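Long-range contacts in HD domain protein (Enterococcus faecalis, PDB 4LRL), which probably hydrolyses deoxyribonucleoside triphosphates to deoxyribonucleosides and triphosphate through a metal-bearing HD domain, under allosteric control by bound nucleotides: residues Asn117-Asp122 with Pro194-Met199; Ile161-Thr166 with Phe312-Tyr317; Pro293-Asp298 with Met333-Ser338. One frame throughout, in Å; residues are numbered along the deposited sequence.

How the interactions relate
Interaction 1 is the buried one: five of its seven touching residues are shielded from solvent, and both segments belong to the HD domain. Interaction 2 is partly buried and joins the HD domain to the HD-associated region, whereas interaction 3 lies at the surface within the latter region. The chemistry follows these places. A hydrogen bond from a side-chain amide to a backbone carbonyl and a water bridge complement apolar packing in interaction 1; interaction 2 gathers a turn and two exposed polar side chains round one buried leucine, with no clear hydrogen bond across it; interaction 3 has none either and relies on rings, a valine and a proline. No two of them touch, and interactions 1 and 3 lie on opposite sides of the chain's centre, about 55 Å apart between centres.

Interaction 1. Residues Asn117-Asp122 with Pro194-Met199; sequences NGWNDD and PQVVQM
The carboxamide of Q195 meets the indole of W119 at its edge, OE1 lying 3.3 Å from CE3 near the ring plane, with amide and ring planes only 27° apart. From there the amide also reads the backbone: Q195 NE2 donates to G118 O at 2.9 Å, and the N-H points well at its acceptor (160°). G118 O lies in the plane of the Q195 amide, yet NE2 sits above the plane of the G118 carbonyl. A second bond from NE2 to Y238 O helps fix the amide's rotation, while OE1 takes a hydrogen from a water, 2.6 Å away, that accepts from N120 N. M199 approaches W119 at about a right angle; its chain bends at the last torsion (chi3 -59°), bringing CE to 3.8 Å from W119 CZ3. V196 CG2 touches CZ3 more loosely, at 4.2 Å. At the far side of the indole, NE1 donates almost straight to D121 OD2, an oxygen also paired with R124. T127 of helix 124-133 touches W119, V196 and M199 alike. This is interior packing of the all-helical HD domain, joining the 117-122 loop to helix 194-200, with the side chain of M199 about 13 Å from the bound nickel ion.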
ATOM      1  N   ASN C 117      21.291 -29.623 -14.388  1.00 61.38           N
ATOM      2  CA  ASN C 117      20.814 -28.675 -13.372  1.00 58.71           C
ATOM      3  C   ASN C 117      19.549 -27.906 -13.790  1.00 56.47           C
ATOM      4  O   ASN C 117      19.085 -27.017 -13.062  1.00 55.39           O
ATOM      5  CB  ASN C 117      21.935 -27.692 -12.987  1.00 59.12           C
ATOM      6  CG  ASN C 117      23.008 -28.335 -12.113  1.00 60.47           C
ATOM      7  OD1 ASN C 117      22.879 -28.394 -10.891  1.00 58.82           O
ATOM      8  ND2 ASN C 117      24.078 -28.813 -12.742  1.00 62.97           N
ATOM      9  N   GLY C 118      18.991 -28.259 -14.947  1.00 55.99           N
ATOM     10  CA  GLY C 118      17.910 -27.491 -15.560  1.00 53.79           C
ATOM     11  C   GLY C 118      16.508 -28.013 -15.324  1.00 51.60           C
ATOM     12  O   GLY C 118      16.320 -29.093 -14.759  1.00 51.69           O
ATOM     13  N   TRP C 119      15.525 -27.234 -15.772  1.00 49.79           N
ATOM     14  CA  TRP C 119      14.117 -27.557 -15.594  1.00 47.58           C
ATOM     15  C   TRP C 119      13.561 -28.243 -16.830  1.00 48.57           C
ATOM     16  O   TRP C 119      13.788 -27.804 -17.951  1.00 49.38           O
ATOM     17  CB  TRP C 119      13.320 -26.289 -15.283  1.00 46.13           C
ATOM     18  CG  TRP C 119      11.835 -26.440 -15.436  1.00 43.84           C
ATOM     19  CD1 TRP C 119      11.082 -26.044 -16.498  1.00 43.74           C
ATOM     20  CD2 TRP C 119      10.932 -27.049 -14.509  1.00 42.20           C
ATOM     21  NE1 TRP C 119       9.762 -26.350 -16.287  1.00 42.50           N
ATOM     22  CE2 TRP C 119       9.640 -26.972 -15.073  1.00 41.84           C
ATOM     23  CE3 TRP C 119      11.086 -27.645 -13.249  1.00 41.55           C
ATOM     24  CZ2 TRP C 119       8.500 -27.463 -14.418  1.00 40.91           C
ATOM     25  CZ3 TRP C 119       9.954 -28.140 -12.600  1.00 40.55           C
ATOM     26  CH2 TRP C 119       8.678 -28.047 -13.190  1.00 39.95           C
ATOM     27  N   ASN C 120      12.832 -29.331 -16.611  1.00 48.44           N
ATOM     28  CA  ASN C 120      12.219 -30.086 -17.691  1.00 49.87           C
ATOM     29  C   ASN C 120      10.720 -29.806 -17.770  1.00 48.84           C
ATOM     30  O   ASN C 120       9.942 -30.332 -16.971  1.00 47.58           O
ATOM     31  CB  ASN C 120      12.487 -31.578 -17.490  1.00 50.97           C
ATOM     32  CG  ASN C 120      11.755 -32.447 -18.489  1.00 53.07           C
ATOM     33  OD1 ASN C 120      11.142 -31.955 -19.441  1.00 53.93           O
ATOM     34  ND2 ASN C 120      11.812 -33.756 -18.275  1.00 55.34           N
ATOM     35  N   ASP C 121      10.319 -28.995 -18.748  1.00 49.44           N
ATOM     36  CA  ASP C 121       8.944 -28.501 -18.822  1.00 48.89           C
ATOM     37  C   ASP C 121       7.880 -29.583 -19.068  1.00 49.62           C
ATOM     38  O   ASP C 121       6.677 -29.302 -18.988  1.00 48.75           O
ATOM     39  CB  ASP C 121       8.811 -27.345 -19.816  1.00 49.11           C
ATOM     40  CG  ASP C 121       7.658 -26.409 -19.468  1.00 48.78           C
ATOM     41  OD1 ASP C 121       6.909 -26.027 -20.389  1.00 51.54           O
ATOM     42  OD2 ASP C 121       7.491 -26.054 -18.277  1.00 45.99           O
ATOM     43  N   ASP C 122       8.314 -30.818 -19.333  1.00 50.92           N
ATOM     44  CA  ASP C 122       7.392 -31.964 -19.303  1.00 51.80           C
ATOM     45  C   ASP C 122       6.766 -32.147 -17.912  1.00 49.85           C
ATOM     46  O   ASP C 122       5.683 -32.718 -17.786  1.00 49.96           O
ATOM     47  CB  ASP C 122       8.081 -33.262 -19.756  1.00 53.94           C
ATOM     48  CG  ASP C 122       8.246 -33.349 -21.274  1.00 57.43           C
ATOM     49  OD1 ASP C 122       9.094 -34.153 -21.739  1.00 60.16           O
ATOM     50  OD2 ASP C 122       7.530 -32.618 -22.005  1.00 58.92           O
ATOM     51  N   PRO C 194      13.249 -33.701  -7.595  1.00 44.36           N
ATOM     52  CA  PRO C 194      13.310 -32.798  -6.431  1.00 42.95           C
ATOM     53  C   PRO C 194      12.859 -31.365  -6.740  1.00 41.79           C
ATOM     54  O   PRO C 194      12.378 -30.656  -5.847  1.00 40.67           O
ATOM     55  CB  PRO C 194      14.786 -32.825  -6.037  1.00 44.38           C
ATOM     56  CG  PRO C 194      15.516 -33.281  -7.285  1.00 45.57           C
ATOM     57  CD  PRO C 194      14.583 -34.189  -7.998  1.00 45.56           C
ATOM     58  N   GLN C 195      13.012 -30.939  -7.993  1.00 42.05           N
ATOM     59  CA  GLN C 195      12.531 -29.621  -8.409  1.00 40.65           C
ATOM     60  C   GLN C 195      11.007 -29.522  -8.299  1.00 39.44           C
ATOM     61  O   GLN C 195      10.475 -28.510  -7.846  1.00 38.47           O
ATOM     62  CB  GLN C 195      12.973 -29.307  -9.834  1.00 41.25           C
ATOM     63  CG  GLN C 195      14.455 -29.446 -10.077  1.00 42.20           C
ATOM     64  CD  GLN C 195      14.799 -29.347 -11.547  1.00 43.32           C
ATOM     65  OE1 GLN C 195      13.922 -29.106 -12.387  1.00 42.51           O
ATOM     66  NE2 GLN C 195      16.081 -29.528 -11.872  1.00 42.70           N
ATOM     67  N   VAL C 196      10.318 -30.578  -8.720  1.00 39.90           N
ATOM     68  CA  VAL C 196       8.862 -30.653  -8.657  1.00 38.99           C
ATOM     69  C   VAL C 196       8.375 -30.682  -7.196  1.00 38.62           C
ATOM     70  O   VAL C 196       7.472 -29.920  -6.812  1.00 37.57           O
ATOM     71  CB  VAL C 196       8.335 -31.895  -9.440  1.00 40.08           C
ATOM     72  CG1 VAL C 196       6.838 -32.077  -9.234  1.00 39.08           C
ATOM     73  CG2 VAL C 196       8.688 -31.796 -10.931  1.00 39.57           C
ATOM     74  N   VAL C 197       8.986 -31.547  -6.387  1.00 39.68           N
ATOM     75  CA  VAL C 197       8.622 -31.697  -4.978  1.00 39.53           C
ATOM     76  C   VAL C 197       8.872 -30.422  -4.182  1.00 38.83           C
ATOM     77  O   VAL C 197       7.988 -29.970  -3.435  1.00 37.92           O
ATOM     78  CB  VAL C 197       9.387 -32.883  -4.311  1.00 41.11           C
ATOM     79  CG1 VAL C 197       9.147 -32.903  -2.804  1.00 40.57           C
ATOM     80  CG2 VAL C 197       8.973 -34.210  -4.930  1.00 41.45           C
ATOM     81  N   GLN C 198      10.067 -29.843  -4.346  1.00 39.35           N
ATOM     82  CA  GLN C 198      10.462 -28.653  -3.572  1.00 38.79           C
ATOM     83  C   GLN C 198       9.668 -27.390  -3.911  1.00 37.58           C
ATOM     84  O   GLN C 198       9.576 -26.482  -3.089  1.00 36.56           O
ATOM     85  CB  GLN C 198      11.970 -28.387  -3.668  1.00 39.89           C
ATOM     86  CG  GLN C 198      12.822 -29.294  -2.778  1.00 41.17           C
ATOM     87  CD  GLN C 198      14.319 -29.034  -2.906  1.00 44.46           C
ATOM     88  OE1 GLN C 198      14.771 -27.885  -3.066  1.00 46.55           O
ATOM     89  NE2 GLN C 198      15.095 -30.094  -2.834  1.00 44.60           N
ATOM     90  N   MET C 199       9.082 -27.341  -5.106  1.00 37.94           N
ATOM     91  CA  MET C 199       8.296 -26.180  -5.520  1.00 37.28           C
ATOM     92  C   MET C 199       7.020 -26.096  -4.696  1.00 36.69           C
ATOM     93  O   MET C 199       6.484 -25.013  -4.433  1.00 35.82           O
ATOM     94  CB  MET C 199       7.963 -26.239  -7.015  1.00 37.65           C
ATOM     95  CG  MET C 199       7.695 -24.852  -7.632  1.00 36.36           C
ATOM     96  SD  MET C 199       7.392 -24.838  -9.406  1.00 38.67           S
ATOM     97  CE  MET C 199       8.907 -25.569 -10.060  1.00 36.70           C
TER
HETATM   98  O   HOH W   1      12.832 -30.804 -14.052  1.00 43.17           O

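Interaction 2. Residues Ile161-Thr166 with Phe312-Tyr317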
ATOM      1  N   ILE C 161      -7.200 -38.006  -4.614  1.00 47.94           N
ATOM      2  CA  ILE C 161      -6.477 -38.054  -5.863  1.00 48.04           C
ATOM      3  C   ILE C 161      -6.523 -39.453  -6.457  1.00 49.86           C
ATOM      4  O   ILE C 161      -6.668 -39.604  -7.666  1.00 50.62           O
ATOM      5  CB  ILE C 161      -5.016 -37.593  -5.674  1.00 47.01           C
ATOM      6  CG1 ILE C 161      -4.974 -36.087  -5.406  1.00 44.42           C
ATOM      7  CG2 ILE C 161      -4.160 -37.966  -6.892  1.00 47.88           C
ATOM      8  CD1 ILE C 161      -3.640 -35.583  -4.895  1.00 43.85           C
ATOM      9  N   THR C 162      -6.424 -40.465  -5.599  1.00 50.81           N
ATOM     10  CA  THR C 162      -6.287 -41.849  -6.055  1.00 53.01           C
ATOM     11  C   THR C 162      -7.585 -42.678  -6.015  1.00 54.74           C
ATOM     12  O   THR C 162      -7.591 -43.829  -6.443  1.00 56.55           O
ATOM     13  CB  THR C 162      -5.155 -42.579  -5.286  1.00 53.55           C
ATOM     14  OG1 THR C 162      -5.469 -42.615  -3.893  1.00 53.37           O
ATOM     15  CG2 THR C 162      -3.814 -41.859  -5.472  1.00 51.63           C
ATOM     16  N   SER C 163      -8.679 -42.092  -5.526  1.00 54.24           N
ATOM     17  CA  SER C 163      -9.964 -42.810  -5.418  1.00 56.31           C
ATOM     18  C   SER C 163     -10.897 -42.517  -6.593  1.00 56.95           C
ATOM     19  O   SER C 163     -11.232 -41.359  -6.852  1.00 55.44           O
ATOM     20  CB  SER C 163     -10.690 -42.510  -4.100  1.00 55.74           C
ATOM     21  OG  SER C 163      -9.864 -42.766  -2.978  1.00 55.88           O
ATOM     22  N   PRO C 164     -11.328 -43.580  -7.295  1.00 59.22           N
ATOM     23  CA  PRO C 164     -12.159 -43.487  -8.489  1.00 60.34           C
ATOM     24  C   PRO C 164     -13.500 -42.803  -8.254  1.00 60.21           C
ATOM     25  O   PRO C 164     -14.069 -42.248  -9.190  1.00 60.54           O
ATOM     26  CB  PRO C 164     -12.376 -44.950  -8.871  1.00 63.41           C
ATOM     27  CG  PRO C 164     -11.189 -45.657  -8.311  1.00 63.56           C
ATOM     28  CD  PRO C 164     -10.943 -44.971  -7.008  1.00 61.07           C
ATOM     29  N   GLU C 165     -13.994 -42.835  -7.020  1.00 59.87           N
ATOM     30  CA  GLU C 165     -15.272 -42.211  -6.690  1.00 60.05           C
ATOM     31  C   GLU C 165     -15.289 -40.682  -6.832  1.00 58.07           C
ATOM     32  O   GLU C 165     -16.365 -40.081  -6.843  1.00 58.51           O
ATOM     33  CB  GLU C 165     -15.704 -42.599  -5.277  1.00 60.37           C
ATOM     34  CG  GLU C 165     -14.803 -42.062  -4.180  1.00 59.15           C
ATOM     35  CD  GLU C 165     -14.971 -42.813  -2.889  1.00 61.01           C
ATOM     36  OE1 GLU C 165     -15.788 -42.368  -2.055  1.00 62.16           O
ATOM     37  OE2 GLU C 165     -14.308 -43.860  -2.715  1.00 61.99           O
ATOM     38  N   THR C 166     -14.111 -40.056  -6.923  1.00 56.14           N
ATOM     39  CA  THR C 166     -14.032 -38.595  -7.049  1.00 53.89           C
ATOM     40  C   THR C 166     -13.984 -38.081  -8.488  1.00 54.05           C
ATOM     41  O   THR C 166     -13.523 -38.761  -9.403  1.00 55.07           O
ATOM     42  CB  THR C 166     -12.852 -37.978  -6.245  1.00 51.88           C
ATOM     43  OG1 THR C 166     -11.592 -38.391  -6.801  1.00 51.62           O
ATOM     44  CG2 THR C 166     -12.947 -38.351  -4.755  1.00 51.40           C
ATOM     45  N   PHE C 312     -15.762 -43.676   9.138  1.00 58.56           N
ATOM     46  CA  PHE C 312     -16.271 -42.841   8.050  1.00 56.74           C
ATOM     47  C   PHE C 312     -15.704 -43.221   6.685  1.00 57.55           C
ATOM     48  O   PHE C 312     -14.619 -43.799   6.582  1.00 58.69           O
ATOM     49  CB  PHE C 312     -16.021 -41.359   8.343  1.00 54.19           C
ATOM     50  CG  PHE C 312     -14.566 -40.975   8.357  1.00 53.62           C
ATOM     51  CD1 PHE C 312     -13.941 -40.522   7.192  1.00 52.93           C
ATOM     52  CD2 PHE C 312     -13.824 -41.049   9.538  1.00 53.11           C
ATOM     53  CE1 PHE C 312     -12.595 -40.161   7.199  1.00 52.58           C
ATOM     54  CE2 PHE C 312     -12.482 -40.694   9.555  1.00 52.71           C
ATOM     55  CZ  PHE C 312     -11.863 -40.248   8.378  1.00 52.87           C
ATOM     56  N   THR C 313     -16.453 -42.887   5.640  1.00 56.84           N
ATOM     57  CA  THR C 313     -15.997 -43.068   4.270  1.00 57.39           C
ATOM     58  C   THR C 313     -15.550 -41.723   3.702  1.00 55.16           C
ATOM     59  O   THR C 313     -15.808 -40.664   4.293  1.00 52.70           O
ATOM     60  CB  THR C 313     -17.100 -43.672   3.378  1.00 59.09           C
ATOM     61  OG1 THR C 313     -18.237 -42.800   3.367  1.00 57.93           O
ATOM     62  CG2 THR C 313     -17.520 -45.047   3.899  1.00 61.19           C
ATOM     63  N   LEU C 314     -14.862 -41.776   2.567  1.00 55.65           N
ATOM     64  CA  LEU C 314     -14.442 -40.571   1.877  1.00 54.01           C
ATOM     65  C   LEU C 314     -15.632 -39.649   1.606  1.00 52.46           C
ATOM     66  O   LEU C 314     -15.585 -38.459   1.931  1.00 50.75           O
ATOM     67  CB  LEU C 314     -13.708 -40.923   0.577  1.00 55.58           C
ATOM     68  CG  LEU C 314     -13.180 -39.740  -0.251  1.00 54.78           C
ATOM     69  CD1 LEU C 314     -12.396 -38.729   0.587  1.00 50.67           C
ATOM     70  CD2 LEU C 314     -12.343 -40.244  -1.424  1.00 56.67           C
ATOM     71  N   GLN C 315     -16.697 -40.213   1.039  1.00 53.60           N
ATOM     72  CA  GLN C 315     -17.915 -39.468   0.696  1.00 52.97           C
ATOM     73  C   GLN C 315     -18.560 -38.746   1.882  1.00 50.87           C
ATOM     74  O   GLN C 315     -19.101 -37.653   1.721  1.00 49.55           O
ATOM     75  CB  GLN C 315     -18.948 -40.383   0.017  1.00 54.97           C
ATOM     76  CG  GLN C 315     -18.501 -40.971  -1.310  1.00 58.19           C
ATOM     77  CD  GLN C 315     -18.367 -39.935  -2.425  1.00 60.01           C
ATOM     78  OE1 GLN C 315     -18.543 -38.731  -2.206  1.00 59.22           O
ATOM     79  NE2 GLN C 315     -18.061 -40.407  -3.633  1.00 62.45           N
ATOM     80  N   GLU C 316     -18.499 -39.367   3.059  1.00 50.91           N
ATOM     81  CA  GLU C 316     -19.017 -38.768   4.287  1.00 49.08           C
ATOM     82  C   GLU C 316     -18.152 -37.608   4.742  1.00 47.03           C
ATOM     83  O   GLU C 316     -18.657 -36.602   5.265  1.00 45.92           O
ATOM     84  CB  GLU C 316     -19.132 -39.817   5.393  1.00 50.07           C
ATOM     85  CG  GLU C 316     -20.414 -40.649   5.301  1.00 51.85           C
ATOM     86  CD  GLU C 316     -20.307 -41.995   5.993  1.00 54.12           C
ATOM     87  OE1 GLU C 316     -19.228 -42.313   6.535  1.00 53.96           O
ATOM     88  OE2 GLU C 316     -21.310 -42.743   5.991  1.00 56.38           O
ATOM     89  N   TYR C 317     -16.847 -37.751   4.542  1.00 46.69           N
ATOM     90  CA  TYR C 317     -15.902 -36.698   4.883  1.00 44.96           C
ATOM     91  C   TYR C 317     -16.081 -35.472   3.983  1.00 44.08           C
ATOM     92  O   TYR C 317     -16.153 -34.352   4.473  1.00 41.66           O
ATOM     93  CB  TYR C 317     -14.472 -37.225   4.798  1.00 45.40           C
ATOM     94  CG  TYR C 317     -13.407 -36.224   5.191  1.00 44.08           C
ATOM     95  CD1 TYR C 317     -13.011 -36.079   6.517  1.00 42.41           C
ATOM     96  CD2 TYR C 317     -12.773 -35.439   4.222  1.00 43.66           C
ATOM     97  CE1 TYR C 317     -12.023 -35.161   6.872  1.00 41.94           C
ATOM     98  CE2 TYR C 317     -11.780 -34.537   4.559  1.00 41.56           C
ATOM     99  CZ  TYR C 317     -11.409 -34.398   5.878  1.00 41.52           C
ATOM    100  OH  TYR C 317     -10.419 -33.500   6.196  1.00 39.88           O
TER
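Two helix boundaries face each other here: the turn between helices 153-162 and 167-175 of the HD domain, and the first turn of helix 314-318 in the HD-associated region. L314 is the apolar centre. Its CD2 methyl lies 3.9 Å from S163 OG and also 3.9 Å from T166 CG2, and the T166 and L314 side chains cross at about a right angle. With CG anti to the backbone N (chi1 -179°), the leucine reaches across from its helix to the turn, where Q159 and I160 of helix 153-162 also touch it. E165 lies obliquely across the same leucine, its OE1 3.7 Å from L314 CB. Q315 comes from the opposite direction. Its CG lies 3.1 Å from E165 OE1, and the bend at chi2 (-68°) turns the amide so that NE2 stands 3.6 Å from E165 CB; the carboxylate and amide planes are 31° apart. Both residues are exposed while L314 is buried, consistent with their lying on the solvent side of it. The polar ends of the turn are held within the HD domain: S163 OG bonds to Q159 O, and T166 OG1 bonds to I160 O and caps helix 167-175 through Y169 N. Within 312-317, T313 N donates to E316 OE1 at 3.0 Å, and E316 N returns a weak bond to T313 OG1. The arrangement thus sets a type I turn, S163 to T166, against a helix start closed by a T313-E316 capping box.

Interaction 3. Residues Pro293-Asp298 with Met333-Ser338; sequences PEFDYD and MDVPDS
Aromatic contacts come first: P336 stands over one face of the Y297 ring, its CD 3.3 Å from the ring centroid and 4° off the normal, which meets the definition of a CH-pi interaction. CG of the same proline lies toward one side of the ring, 3.7 Å from Y297 CD1. F295 uses its edge instead, with P336 O 4.0 Å from its CE1 and near the ring plane. Apolar packing is centred on V335, whose two methyls divide between the rings. V335 CG1 sits in the plane of F295 at 3.9 Å from CZ, whereas CG2 approaches Y297 CE2 obliquely at 3.7 Å. Both aromatic side chains have CG anti to the backbone N (chi1 -172° for F295), projecting together from the 293-298 loop toward the valine and proline. Polar links run outside the pair: D337 OD1 forms a salt bridge with R285, and its OD2 accepts from L340 N as the cap of helix 338-348. The CA 295 to 298 and CA 334 to 337 directions are 163° apart, so the touching parts run nearly antiparallel. The contact joins two interhelical loops of the HD-associated region at the surface, its proline forming the centre of an inverse gamma turn just ahead of an aspartate N-cap.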
ATOM      1  N   PRO C 293     -24.482 -44.256  26.785  1.00 73.24           N
ATOM      2  CA  PRO C 293     -25.706 -45.053  26.586  1.00 76.80           C
ATOM      3  C   PRO C 293     -26.938 -44.497  27.318  1.00 78.41           C
ATOM      4  O   PRO C 293     -28.067 -44.707  26.866  1.00 80.17           O
ATOM      5  CB  PRO C 293     -25.327 -46.432  27.148  1.00 79.17           C
ATOM      6  CG  PRO C 293     -24.241 -46.167  28.123  1.00 77.74           C
ATOM      7  CD  PRO C 293     -23.476 -44.987  27.582  1.00 74.01           C
ATOM      8  N   GLU C 294     -26.714 -43.796  28.428  1.00 78.29           N
ATOM      9  CA  GLU C 294     -27.798 -43.221  29.231  1.00 79.99           C
ATOM     10  C   GLU C 294     -28.325 -41.907  28.652  1.00 78.44           C
ATOM     11  O   GLU C 294     -29.507 -41.584  28.798  1.00 80.08           O
ATOM     12  CB  GLU C 294     -27.340 -43.020  30.675  1.00 80.05           C
ATOM     13  CG  GLU C 294     -27.268 -44.309  31.472  1.00 83.14           C
ATOM     14  CD  GLU C 294     -25.889 -44.560  32.048  1.00 82.96           C
ATOM     15  OE1 GLU C 294     -25.527 -45.743  32.221  1.00 84.99           O
ATOM     16  OE2 GLU C 294     -25.159 -43.581  32.315  1.00 81.18           O
ATOM     17  N   PHE C 295     -27.444 -41.159  27.998  1.00 75.76           N
ATOM     18  CA  PHE C 295     -27.821 -39.915  27.334  1.00 74.26           C
ATOM     19  C   PHE C 295     -28.442 -40.222  25.973  1.00 75.16           C
ATOM     20  O   PHE C 295     -27.729 -40.334  24.972  1.00 74.14           O
ATOM     21  CB  PHE C 295     -26.590 -39.006  27.181  1.00 70.93           C
ATOM     22  CG  PHE C 295     -26.908 -37.626  26.676  1.00 68.74           C
ATOM     23  CD1 PHE C 295     -27.286 -36.619  27.562  1.00 67.93           C
ATOM     24  CD2 PHE C 295     -26.824 -37.330  25.314  1.00 66.81           C
ATOM     25  CE1 PHE C 295     -27.582 -35.339  27.098  1.00 66.93           C
ATOM     26  CE2 PHE C 295     -27.123 -36.059  24.839  1.00 65.23           C
ATOM     27  CZ  PHE C 295     -27.497 -35.058  25.731  1.00 65.51           C
ATOM     28  N   ASP C 296     -29.765 -40.359  25.930  1.00 77.77           N
ATOM     29  CA  ASP C 296     -30.432 -40.735  24.678  1.00 79.13           C
ATOM     30  C   ASP C 296     -31.050 -39.558  23.903  1.00 78.01           C
ATOM     31  O   ASP C 296     -31.873 -39.760  23.001  1.00 79.40           O
ATOM     32  CB  ASP C 296     -31.455 -41.863  24.896  1.00 82.93           C
ATOM     33  CG  ASP C 296     -31.681 -42.708  23.633  1.00 84.95           C
ATOM     34  OD1 ASP C 296     -30.929 -42.522  22.642  1.00 83.57           O
ATOM     35  OD2 ASP C 296     -32.608 -43.558  23.630  1.00 87.69           O
ATOM     36  N   TYR C 297     -30.635 -38.335  24.235  1.00 75.63           N
ATOM     37  CA  TYR C 297     -31.080 -37.158  23.488  1.00 74.29           C
ATOM     38  C   TYR C 297     -30.451 -37.105  22.096  1.00 71.85           C
ATOM     39  O   TYR C 297     -29.304 -37.515  21.901  1.00 70.43           O
ATOM     40  CB  TYR C 297     -30.790 -35.864  24.250  1.00 73.16           C
ATOM     41  CG  TYR C 297     -31.577 -34.682  23.735  1.00 74.26           C
ATOM     42  CD1 TYR C 297     -32.891 -34.455  24.158  1.00 78.39           C
ATOM     43  CD2 TYR C 297     -31.015 -33.796  22.817  1.00 73.49           C
ATOM     44  CE1 TYR C 297     -33.624 -33.365  23.677  1.00 79.94           C
ATOM     45  CE2 TYR C 297     -31.737 -32.706  22.328  1.00 74.67           C
ATOM     46  CZ  TYR C 297     -33.035 -32.493  22.762  1.00 77.98           C
ATOM     47  OH  TYR C 297     -33.740 -31.414  22.279  1.00 79.57           O
ATOM     48  N   ASP C 298     -31.225 -36.597  21.139  1.00 71.15           N
ATOM     49  CA  ASP C 298     -30.807 -36.490  19.748  1.00 69.12           C
ATOM     50  C   ASP C 298     -29.931 -35.250  19.530  1.00 65.64           C
ATOM     51  O   ASP C 298     -30.361 -34.128  19.809  1.00 65.26           O
ATOM     52  CB  ASP C 298     -32.054 -36.444  18.848  1.00 70.83           C
ATOM     53  CG  ASP C 298     -31.727 -36.583  17.367  1.00 70.31           C
ATOM     54  OD1 ASP C 298     -32.663 -36.423  16.550  1.00 71.86           O
ATOM     55  OD2 ASP C 298     -30.554 -36.853  17.015  1.00 67.79           O
ATOM     56  N   MET C 333     -27.087 -25.530  21.054  1.00 46.43           N
ATOM     57  CA  MET C 333     -27.404 -24.520  22.063  1.00 47.22           C
ATOM     58  C   MET C 333     -28.644 -24.902  22.880  1.00 49.30           C
ATOM     59  O   MET C 333     -28.779 -24.485  24.027  1.00 49.77           O
ATOM     60  CB  MET C 333     -27.568 -23.135  21.422  1.00 47.26           C
ATOM     61  CG  MET C 333     -26.243 -22.380  21.222  1.00 45.57           C
ATOM     62  SD  MET C 333     -26.407 -20.707  20.529  1.00 47.46           S
ATOM     63  CE  MET C 333     -27.485 -19.927  21.739  1.00 50.12           C
ATOM     64  N   ASP C 334     -29.518 -25.721  22.295  1.00 50.93           N
ATOM     65  CA  ASP C 334     -30.792 -26.096  22.925  1.00 53.73           C
ATOM     66  C   ASP C 334     -30.860 -27.545  23.447  1.00 54.21           C
ATOM     67  O   ASP C 334     -31.904 -27.987  23.938  1.00 56.35           O
ATOM     68  CB  ASP C 334     -31.948 -25.804  21.966  1.00 55.89           C
ATOM     69  CG  ASP C 334     -31.980 -24.349  21.521  1.00 57.50           C
ATOM     70  OD1 ASP C 334     -31.652 -23.457  22.336  1.00 58.99           O
ATOM     71  OD2 ASP C 334     -32.329 -24.095  20.350  1.00 61.21           O
ATOM     72  N   VAL C 335     -29.739 -28.262  23.346  1.00 52.20           N
ATOM     73  CA  VAL C 335     -29.592 -29.625  23.870  1.00 52.65           C
ATOM     74  C   VAL C 335     -29.495 -29.608  25.409  1.00 52.80           C
ATOM     75  O   VAL C 335     -28.816 -28.749  25.966  1.00 51.52           O
ATOM     76  CB  VAL C 335     -28.352 -30.318  23.220  1.00 51.01           C
ATOM     77  CG1 VAL C 335     -27.851 -31.517  24.044  1.00 51.89           C
ATOM     78  CG2 VAL C 335     -28.680 -30.747  21.793  1.00 51.44           C
ATOM     79  N   PRO C 336     -30.178 -30.546  26.099  1.00 54.55           N
ATOM     80  CA  PRO C 336     -30.168 -30.508  27.562  1.00 55.40           C
ATOM     81  C   PRO C 336     -28.916 -31.137  28.187  1.00 54.01           C
ATOM     82  O   PRO C 336     -28.995 -32.122  28.935  1.00 55.47           O
ATOM     83  CB  PRO C 336     -31.445 -31.268  27.947  1.00 58.12           C
ATOM     84  CG  PRO C 336     -31.654 -32.218  26.840  1.00 58.62           C
ATOM     85  CD  PRO C 336     -31.080 -31.595  25.590  1.00 56.60           C
ATOM     86  N   ASP C 337     -27.772 -30.566  27.845  1.00 51.34           N
ATOM     87  CA  ASP C 337     -26.549 -30.763  28.583  1.00 49.95           C
ATOM     88  C   ASP C 337     -25.982 -29.375  28.787  1.00 48.41           C
ATOM     89  O   ASP C 337     -25.851 -28.605  27.834  1.00 47.67           O
ATOM     90  CB  ASP C 337     -25.566 -31.634  27.808  1.00 48.83           C
ATOM     91  CG  ASP C 337     -24.223 -31.761  28.515  1.00 48.12           C
ATOM     92  OD1 ASP C 337     -24.183 -32.350  29.623  1.00 48.44           O
ATOM     93  OD2 ASP C 337     -23.210 -31.264  27.968  1.00 45.61           O
ATOM     94  N   SER C 338     -25.656 -29.054  30.030  1.00 48.51           N
ATOM     95  CA  SER C 338     -25.176 -27.730  30.402  1.00 47.37           C
ATOM     96  C   SER C 338     -23.879 -27.362  29.669  1.00 44.57           C
ATOM     97  O   SER C 338     -23.771 -26.294  29.064  1.00 43.79           O
ATOM     98  CB  SER C 338     -25.010 -27.657  31.928  1.00 48.26           C
ATOM     99  OG  SER C 338     -24.254 -26.522  32.323  1.00 49.74           O
TER